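Local coordinates for phosphodiesterase MJ0936 (Methanocaldococcus jannaschii, PDB 2AHD), which belongs to the calcineurin-like phosphoesterase superfamily and folds around two packed mixed beta sheets, at residues Asn52-Tyr57 with Asn78-Ile84. Numbering follows the deposited sequence.
Sequences NIIATY and NIIDDFI
I80 lies at the apolar centre of this contact. Its side chain is extended (chi1 t, chi2 t). I80 CG1 is 3.8 Å from A55 CB and sits over the face of the Y57 ring, 3.9 Å from its centroid, a CH-pi contact. With chi1 m, the Y57 ring lies over I80. On this face helix 64-74 packs against I80 through K68 and L71. On the other face of the sheet, I54 CG2 meets I84 CG2 at 3.7 Å and I79 CD1 at 4.1 Å.

The strand backbones are extended. Strands 52-56 and 79-81 run parallel, 10° apart, with axes 4.7 Å from each other at closest. I54 pairs with I79 (CA-CA 5.0 Å) and A55 with I80 (CA-CA 4.6 Å). I79 N donates to I53 O (2.8 Å), A55 N to I79 O (2.8 Å) and D81 N to A55 O (3.3 Å). Beyond these, Y57 N to D81 O is weak at 3.4 Å. At the start, N78 OD1 accepts from I53 N (2.7 Å), so a side chain extends the backbone pattern.

At D82 the backbone leaves the extended form (phi/psi -55°/-42°) and the chain turns into strand 83-88 of the second sheet. D82 forms a salt bridge with R64, which also makes a cation-pi contact with Y57; Y57 OH is hydrogen-bonded to K68 NZ. This is a beta-alpha-beta crossover that adds edge strand 79-81. The chemistry implies apolar packing on both faces, against helix 64-74 on the I80 side and the second sheet on the I54 side, with polar and charged interactions at the C-terminal edge.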
ATOM      1  N   ASN A  52      -4.434 -10.821  -2.044  1.00 82.14           N
ATOM      2  CA  ASN A  52      -4.905 -10.550  -0.687  1.00 82.29           C
ATOM      3  C   ASN A  52      -4.404  -9.170  -0.268  1.00 81.56           C
ATOM      4  O   ASN A  52      -3.596  -8.558  -0.967  1.00 82.00           O
ATOM      5  CB  ASN A  52      -4.385 -11.603   0.283  1.00 84.08           C
ATOM      6  CG  ASN A  52      -2.879 -11.629   0.343  1.00 85.73           C
ATOM      7  OD1 ASN A  52      -2.213 -11.873  -0.669  1.00 85.15           O
ATOM      8  ND2 ASN A  52      -2.328 -11.370   1.527  1.00 86.21           N
ATOM      9  N   ILE A  53      -4.851  -8.691   0.887  1.00 79.97           N
ATOM     10  CA  ILE A  53      -4.478  -7.352   1.323  1.00 78.18           C
ATOM     11  C   ILE A  53      -3.760  -7.185   2.655  1.00 77.54           C
ATOM     12  O   ILE A  53      -4.075  -7.838   3.652  1.00 77.33           O
ATOM     13  CB  ILE A  53      -5.733  -6.436   1.346  1.00 77.31           C
ATOM     14  CG1 ILE A  53      -6.409  -6.446  -0.029  1.00 76.25           C
ATOM     15  CG2 ILE A  53      -5.338  -5.019   1.744  1.00 77.16           C
ATOM     16  CD1 ILE A  53      -7.713  -5.702  -0.088  1.00 74.81           C
ATOM     17  N   ILE A  54      -2.785  -6.284   2.642  1.00 76.84           N
ATOM     18  CA  ILE A  54      -2.005  -5.921   3.824  1.00 76.39           C
ATOM     19  C   ILE A  54      -2.137  -4.402   3.827  1.00 76.26           C
ATOM     20  O   ILE A  54      -1.450  -3.713   3.073  1.00 77.06           O
ATOM     21  CB  ILE A  54      -0.500  -6.280   3.690  1.00 76.22           C
ATOM     22  CG1 ILE A  54      -0.326  -7.735   3.245  1.00 76.24           C
ATOM     23  CG2 ILE A  54       0.197  -6.059   5.021  1.00 74.64           C
ATOM     24  CD1 ILE A  54      -0.752  -8.004   1.807  1.00 76.82           C
ATOM     25  N   ALA A  55      -3.037  -3.883   4.652  1.00 75.48           N
ATOM     26  CA  ALA A  55      -3.274  -2.448   4.704  1.00 73.68           C
ATOM     27  C   ALA A  55      -2.899  -1.817   6.033  1.00 72.65           C
ATOM     28  O   ALA A  55      -2.765  -2.497   7.042  1.00 72.45           O
ATOM     29  CB  ALA A  55      -4.731  -2.171   4.395  1.00 73.97           C
ATOM     30  N   THR A  56      -2.727  -0.504   6.020  1.00 71.92           N
ATOM     31  CA  THR A  56      -2.381   0.244   7.217  1.00 70.73           C
ATOM     32  C   THR A  56      -3.332   1.419   7.338  1.00 70.22           C
ATOM     33  O   THR A  56      -3.741   2.000   6.334  1.00 71.18           O
ATOM     34  CB  THR A  56      -0.944   0.765   7.149  1.00 70.75           C
ATOM     35  OG1 THR A  56      -0.039  -0.310   7.415  1.00 70.54           O
ATOM     36  CG2 THR A  56      -0.726   1.860   8.169  1.00 71.09           C
ATOM     37  N   TYR A  57      -3.684   1.767   8.571  1.00 69.61           N
ATOM     38  CA  TYR A  57      -4.608   2.867   8.824  1.00 68.92           C
ATOM     39  C   TYR A  57      -4.019   4.232   8.498  1.00 67.15           C
ATOM     40  O   TYR A  57      -2.871   4.530   8.826  1.00 68.47           O
ATOM     41  CB  TYR A  57      -5.074   2.849  10.288  1.00 70.63           C
ATOM     42  CG  TYR A  57      -5.947   1.672  10.651  1.00 72.25           C
ATOM     43  CD1 TYR A  57      -7.162   1.460  10.007  1.00 71.19           C
ATOM     44  CD2 TYR A  57      -5.551   0.758  11.630  1.00 73.32           C
ATOM     45  CE1 TYR A  57      -7.961   0.370  10.325  1.00 72.85           C
ATOM     46  CE2 TYR A  57      -6.349  -0.342  11.958  1.00 73.06           C
ATOM     47  CZ  TYR A  57      -7.552  -0.531  11.298  1.00 72.83           C
ATOM     48  OH  TYR A  57      -8.336  -1.626  11.595  1.00 72.26           O
ATOM     49  N   ASN A  78      -6.525 -11.210   4.699  1.00 95.20           N
ATOM     50  CA  ASN A  78      -6.344  -9.761   4.714  1.00 90.95           C
ATOM     51  C   ASN A  78      -6.051  -9.247   6.120  1.00 88.16           C
ATOM     52  O   ASN A  78      -6.583  -9.771   7.096  1.00 87.71           O
ATOM     53  CB  ASN A  78      -7.592  -9.069   4.155  1.00 91.57           C
ATOM     54  CG  ASN A  78      -7.913  -9.494   2.726  1.00 92.18           C
ATOM     55  OD1 ASN A  78      -7.021  -9.836   1.946  1.00 92.84           O
ATOM     56  ND2 ASN A  78      -9.194  -9.453   2.371  1.00 91.39           N
ATOM     57  N   ILE A  79      -5.202  -8.227   6.223  1.00 84.88           N
ATOM     58  CA  ILE A  79      -4.848  -7.662   7.525  1.00 82.80           C
ATOM     59  C   ILE A  79      -4.600  -6.153   7.523  1.00 81.22           C
ATOM     60  O   ILE A  79      -4.025  -5.619   6.583  1.00 81.55           O
ATOM     61  CB  ILE A  79      -3.601  -8.353   8.091  1.00 81.97           C
ATOM     62  CG1 ILE A  79      -2.530  -8.466   7.005  1.00 80.60           C
ATOM     63  CG2 ILE A  79      -3.974  -9.714   8.624  1.00 84.00           C
ATOM     64  CD1 ILE A  79      -1.212  -8.989   7.498  1.00 78.00           C
ATOM     65  N   ILE A  80      -5.022  -5.472   8.587  1.00 79.38           N
ATOM     66  CA  ILE A  80      -4.839  -4.029   8.686  1.00 78.35           C
ATOM     67  C   ILE A  80      -4.468  -3.610  10.112  1.00 77.63           C
ATOM     68  O   ILE A  80      -5.075  -4.062  11.078  1.00 78.30           O
ATOM     69  CB  ILE A  80      -6.119  -3.280   8.226  1.00 78.32           C
ATOM     70  CG1 ILE A  80      -5.826  -1.790   8.055  1.00 77.37           C
ATOM     71  CG2 ILE A  80      -7.241  -3.487   9.228  1.00 77.79           C
ATOM     72  CD1 ILE A  80      -6.970  -1.018   7.467  1.00 77.61           C
ATOM     73  N   ASP A  81      -3.466  -2.743  10.232  1.00 77.31           N
ATOM     74  CA  ASP A  81      -2.981  -2.262  11.531  1.00 76.46           C
ATOM     75  C   ASP A  81      -2.209  -0.959  11.298  1.00 74.93           C
ATOM     76  O   ASP A  81      -1.825  -0.665  10.162  1.00 74.86           O
ATOM     77  CB  ASP A  81      -2.065  -3.340  12.152  1.00 77.99           C
ATOM     78  CG  ASP A  81      -1.580  -2.996  13.569  1.00 79.81           C
ATOM     79  OD1 ASP A  81      -0.967  -3.887  14.209  1.00 79.54           O
ATOM     80  OD2 ASP A  81      -1.794  -1.854  14.045  1.00 80.70           O
ATOM     81  N   ASP A  82      -1.995  -0.174  12.348  1.00 72.67           N
ATOM     82  CA  ASP A  82      -1.243   1.059  12.203  1.00 72.18           C
ATOM     83  C   ASP A  82       0.130   0.809  11.584  1.00 72.40           C
ATOM     84  O   ASP A  82       0.586   1.584  10.734  1.00 72.33           O
ATOM     85  CB  ASP A  82      -1.077   1.739  13.544  1.00 72.69           C
ATOM     86  CG  ASP A  82      -2.289   2.544  13.932  1.00 73.98           C
ATOM     87  OD1 ASP A  82      -2.627   3.507  13.204  1.00 74.09           O
ATOM     88  OD2 ASP A  82      -2.903   2.214  14.969  1.00 74.89           O
ATOM     89  N   PHE A  83       0.793  -0.262  12.019  1.00 71.94           N
ATOM     90  CA  PHE A  83       2.100  -0.630  11.482  1.00 70.46           C
ATOM     91  C   PHE A  83       2.055  -2.100  11.114  1.00 70.72           C
ATOM     92  O   PHE A  83       1.227  -2.839  11.630  1.00 70.75           O
ATOM     93  CB  PHE A  83       3.189  -0.388  12.514  1.00 68.98           C
ATOM     94  CG  PHE A  83       3.113   0.959  13.150  1.00 69.40           C
ATOM     95  CD1 PHE A  83       2.262   1.188  14.224  1.00 70.14           C
ATOM     96  CD2 PHE A  83       3.862   2.017  12.657  1.00 69.12           C
ATOM     97  CE1 PHE A  83       2.156   2.456  14.797  1.00 69.09           C
ATOM     98  CE2 PHE A  83       3.761   3.290  13.224  1.00 68.80           C
ATOM     99  CZ  PHE A  83       2.906   3.506  14.295  1.00 69.22           C
ATOM    100  N   ILE A  84       2.933  -2.526  10.214  1.00 71.67           N
ATOM    101  CA  ILE A  84       2.970  -3.923   9.795  1.00 72.27           C
ATOM    102  C   ILE A  84       4.383  -4.358   9.482  1.00 74.69           C
ATOM    103  O   ILE A  84       4.975  -3.893   8.511  1.00 74.58           O
ATOM    104  CB  ILE A  84       2.120  -4.177   8.529  1.00 70.72           C
ATOM    105  CG1 ILE A  84       0.630  -4.025   8.847  1.00 71.12           C
ATOM    106  CG2 ILE A  84       2.414  -5.553   7.972  1.00 69.09           C
ATOM    107  CD1 ILE A  84       0.043  -5.115   9.686  1.00 70.15           C
TER
HETATM  108  O   HOH W   1       0.261   4.341   9.874  1.00 87.33           O